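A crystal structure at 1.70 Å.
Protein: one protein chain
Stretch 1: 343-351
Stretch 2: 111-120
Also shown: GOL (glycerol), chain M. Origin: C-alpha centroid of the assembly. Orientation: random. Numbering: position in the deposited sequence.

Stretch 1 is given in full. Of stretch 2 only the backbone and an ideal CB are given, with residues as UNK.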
# COMPACT_ATOMS: atom_id res chain seq x y z
N GLU B 343 38.66 1.56 -29.23
CA GLU B 343 38.17 2.12 -30.48
C GLU B 343 37.77 0.93 -31.35
O GLU B 343 38.59 0.06 -31.62
CB GLU B 343 39.26 2.95 -31.15
CG GLU B 343 39.85 4.01 -30.24
CD GLU B 343 40.84 4.92 -30.94
OE1 GLU B 343 40.41 5.70 -31.82
OE2 GLU B 343 42.04 4.84 -30.62
N LEU B 344 36.51 0.91 -31.78
CA LEU B 344 35.99 -0.22 -32.54
C LEU B 344 36.31 -0.36 -34.03
O LEU B 344 36.26 -1.47 -34.57
CB LEU B 344 34.48 -0.30 -32.31
CG LEU B 344 34.19 -0.40 -30.80
CD1 LEU B 344 32.70 -0.40 -30.54
CD2 LEU B 344 34.84 -1.66 -30.25
N GLY B 345 36.62 0.74 -34.71
CA GLY B 345 36.95 0.63 -36.12
C GLY B 345 35.77 0.41 -37.05
O GLY B 345 34.62 0.34 -36.60
N GLU B 346 36.05 0.28 -38.34
CA GLU B 346 35.01 0.10 -39.34
C GLU B 346 34.83 -1.31 -39.90
O GLU B 346 34.05 -1.50 -40.83
CB GLU B 346 35.23 1.08 -40.49
CG GLU B 346 34.95 2.52 -40.12
CD GLU B 346 33.51 2.75 -39.73
OE1 GLU B 346 32.63 2.60 -40.61
OE2 GLU B 346 33.25 3.06 -38.55
N ALA B 347 35.55 -2.29 -39.35
CA ALA B 347 35.42 -3.66 -39.82
C ALA B 347 33.98 -4.11 -39.55
O ALA B 347 33.40 -3.74 -38.54
CB ALA B 347 36.40 -4.57 -39.08
N ALA B 348 33.41 -4.89 -40.46
CA ALA B 348 32.03 -5.35 -40.28
C ALA B 348 31.86 -6.28 -39.09
O ALA B 348 32.77 -7.06 -38.76
CB ALA B 348 31.53 -6.03 -41.56
N GLY B 349 30.70 -6.21 -38.46
CA GLY B 349 30.42 -7.06 -37.31
C GLY B 349 31.37 -6.79 -36.16
O GLY B 349 31.60 -5.64 -35.79
N LEU B 350 31.93 -7.86 -35.59
CA LEU B 350 32.87 -7.74 -34.48
C LEU B 350 34.29 -7.46 -34.93
O LEU B 350 35.15 -7.14 -34.11
CB LEU B 350 32.86 -9.03 -33.65
CG LEU B 350 31.53 -9.45 -33.02
CD1 LEU B 350 31.68 -10.84 -32.43
CD2 LEU B 350 31.13 -8.44 -31.95
N GLY B 351 34.54 -7.58 -36.24
CA GLY B 351 35.88 -7.36 -36.77
C GLY B 351 36.83 -8.45 -36.32
O GLY B 351 38.05 -8.25 -36.26
N UNK B 111 26.11 -7.98 -38.80
CA UNK B 111 27.02 -6.91 -39.21
C UNK B 111 27.75 -7.26 -40.50
O UNK B 111 27.90 -6.42 -41.39
CB UNK B 111 28.03 -6.62 -38.10
N UNK B 112 28.19 -8.51 -40.60
CA UNK B 112 28.90 -8.95 -41.80
C UNK B 112 28.02 -8.88 -43.04
O UNK B 112 28.47 -8.43 -44.09
CB UNK B 112 29.42 -10.38 -41.61
N UNK B 113 26.76 -9.30 -42.92
CA UNK B 113 25.85 -9.26 -44.06
C UNK B 113 25.49 -7.82 -44.45
O UNK B 113 25.40 -7.49 -45.63
CB UNK B 113 24.58 -10.05 -43.74
N UNK B 114 25.27 -6.97 -43.45
CA UNK B 114 24.94 -5.57 -43.70
C UNK B 114 26.19 -4.77 -44.04
O UNK B 114 26.10 -3.62 -44.50
CB UNK B 114 24.24 -4.96 -42.49
N UNK B 115 27.35 -5.38 -43.83
CA UNK B 115 28.65 -4.74 -44.08
C UNK B 115 28.75 -3.47 -43.24
O UNK B 115 29.04 -2.37 -43.73
CB UNK B 115 28.83 -4.42 -45.57
N UNK B 116 28.50 -3.64 -41.95
CA UNK B 116 28.54 -2.55 -40.98
C UNK B 116 29.12 -3.04 -39.67
O UNK B 116 28.95 -4.20 -39.29
CB UNK B 116 27.14 -1.96 -40.76
N UNK B 117 29.85 -2.16 -38.96
CA UNK B 117 30.43 -2.55 -37.67
C UNK B 117 29.20 -2.78 -36.79
O UNK B 117 28.18 -2.12 -36.96
CB UNK B 117 31.38 -1.50 -37.10
N UNK B 118 29.30 -3.70 -35.84
CA UNK B 118 28.16 -4.01 -35.00
C UNK B 118 27.54 -2.83 -34.26
O UNK B 118 26.31 -2.74 -34.16
CB UNK B 118 28.58 -5.07 -33.98
N UNK B 119 28.36 -1.92 -33.73
CA UNK B 119 27.80 -0.79 -32.99
C UNK B 119 26.81 0.04 -33.80
O UNK B 119 25.96 0.72 -33.24
CB UNK B 119 28.93 0.11 -32.50
N UNK B 120 26.91 -0.02 -35.13
CA UNK B 120 25.99 0.73 -35.98
C UNK B 120 24.61 0.09 -36.00
O UNK B 120 23.61 0.76 -36.27
CB UNK B 120 26.54 0.83 -37.40
C1 GOL M . 28.26 3.28 -43.00
O1 GOL M . 28.38 4.28 -44.02
C2 GOL M . 29.17 3.65 -41.82
O2 GOL M . 28.60 4.76 -41.12
C3 GOL M . 29.31 2.45 -40.88
O3 GOL M . 30.18 2.78 -39.79

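Position 111 is helical, and its CA-to-CB bond points toward stretch 1. An ideal CB would lie 2.6 Å from the CA of Gly349, a clash, so only a residue without a side chain fits. It is Gly111, whose bare CA lets the backbone of Gly349 approach to 3.9 Å, CA to CA.

At 112, also helical, CB points sideways, 4.8 Å from the CB of Ala348. Many residues would suit, particularly long ones with an aliphatic stem. The residue is Gln112; its CA lies 3.9 Å from the CB of Ala348.

Positions 113 and 114 meet nothing of stretch 1, which leaves the choice wide; they are Lys113, whose CA-to-CB bond points away from stretch 1, and Ala114, a good helix former.

Position 115 leaves the helix with phi 58° and psi 53°, values that favour glycine but are tolerated by asparagine and some other residues. CB points away, so length costs nothing here. Gln115 fills the place.

At 116 the backbone is extended and CB points away, so stretch 1 scarcely restricts the side chain. The carbonyl does the work: Gly349 N donates to O of residue 116 at 2.8 Å, nearly straight at 171°. The residue is Leu116.

Position 117 has phi -66° and psi 149°, and no acceptor of stretch 1 lies within hydrogen-bonding distance of its N, so an N-H is not needed for this contact. Both features suit proline, among other residues. Pro117 places its CG 3.5 Å from the O of Glu346, while its CA makes a CA-H...O contact with the O of Ala347 at 3.3 Å.

Position 118 cannot be proline, because its backbone N donates to the O of Gly349 at 3.0 Å; this bond and that from Gly349 N form a single bridge around 117. CB points sideways, with the Leu350 side chain within reach, so an aliphatic residue suits. Leu118 brings CD2 to 3.6 Å from CD2 of Leu350.

At 119, CB points sideways; the ideal CB of 119 is 4.3 Å from CD1 of Leu344, and the carboxylate of Glu346 lies farther along. A long residue with an apolar body and a polar tip could use both. Tyr119 packs CD2 3.8 Å from CD1 of Leu344 and sets OH 2.6 Å from OE2 of Glu346.

Position 120 points toward stretch 1 but stays short of contact; the glycerol invites a polar chain. Gln120 donates from NE2 to glycerol O3 at 2.8 Å, and that hydroxyl donates to OE1 of Glu346 at 2.6 Å.

Stretch 2, residues 111-120: GQKAQLPLYQ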
# COMPACT_ATOMS: atom_id res chain seq x y z
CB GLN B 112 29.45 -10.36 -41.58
CG GLN B 112 30.59 -10.37 -40.57
CD GLN B 112 31.24 -11.72 -40.41
OE1 GLN B 112 31.61 -12.36 -41.40
NE2 GLN B 112 31.39 -12.17 -39.17
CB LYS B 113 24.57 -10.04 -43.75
CG LYS B 113 23.57 -10.10 -44.90
CD LYS B 113 24.16 -10.81 -46.12
CE LYS B 113 23.11 -11.01 -47.21
NZ LYS B 113 23.69 -11.65 -48.43
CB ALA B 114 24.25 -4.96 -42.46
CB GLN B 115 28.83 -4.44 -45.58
CG GLN B 115 28.73 -5.70 -46.45
CD GLN B 115 29.23 -5.49 -47.87
OE1 GLN B 115 29.09 -6.38 -48.72
NE2 GLN B 115 29.82 -4.34 -48.14
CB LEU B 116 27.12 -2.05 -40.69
CG LEU B 116 26.30 -1.39 -41.80
CD1 LEU B 116 24.86 -1.25 -41.36
CD2 LEU B 116 26.89 -0.03 -42.13
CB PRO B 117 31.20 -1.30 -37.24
CG PRO B 117 31.57 -0.66 -38.54
CD PRO B 117 30.31 -0.81 -39.35
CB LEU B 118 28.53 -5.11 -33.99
CG LEU B 118 27.41 -5.60 -33.06
CD1 LEU B 118 26.19 -6.05 -33.88
CD2 LEU B 118 27.95 -6.75 -32.22
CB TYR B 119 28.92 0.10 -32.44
CG TYR B 119 29.72 0.86 -33.48
CD1 TYR B 119 29.21 2.00 -34.08
CD2 TYR B 119 30.99 0.43 -33.85
CE1 TYR B 119 29.95 2.71 -35.03
CE2 TYR B 119 31.73 1.12 -34.80
CZ TYR B 119 31.21 2.26 -35.39
OH TYR B 119 31.94 2.95 -36.33
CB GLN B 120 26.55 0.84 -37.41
CG GLN B 120 27.84 1.65 -37.50
CD GLN B 120 27.62 3.14 -37.26
OE1 GLN B 120 26.71 3.54 -36.54
NE2 GLN B 120 28.47 3.96 -37.87
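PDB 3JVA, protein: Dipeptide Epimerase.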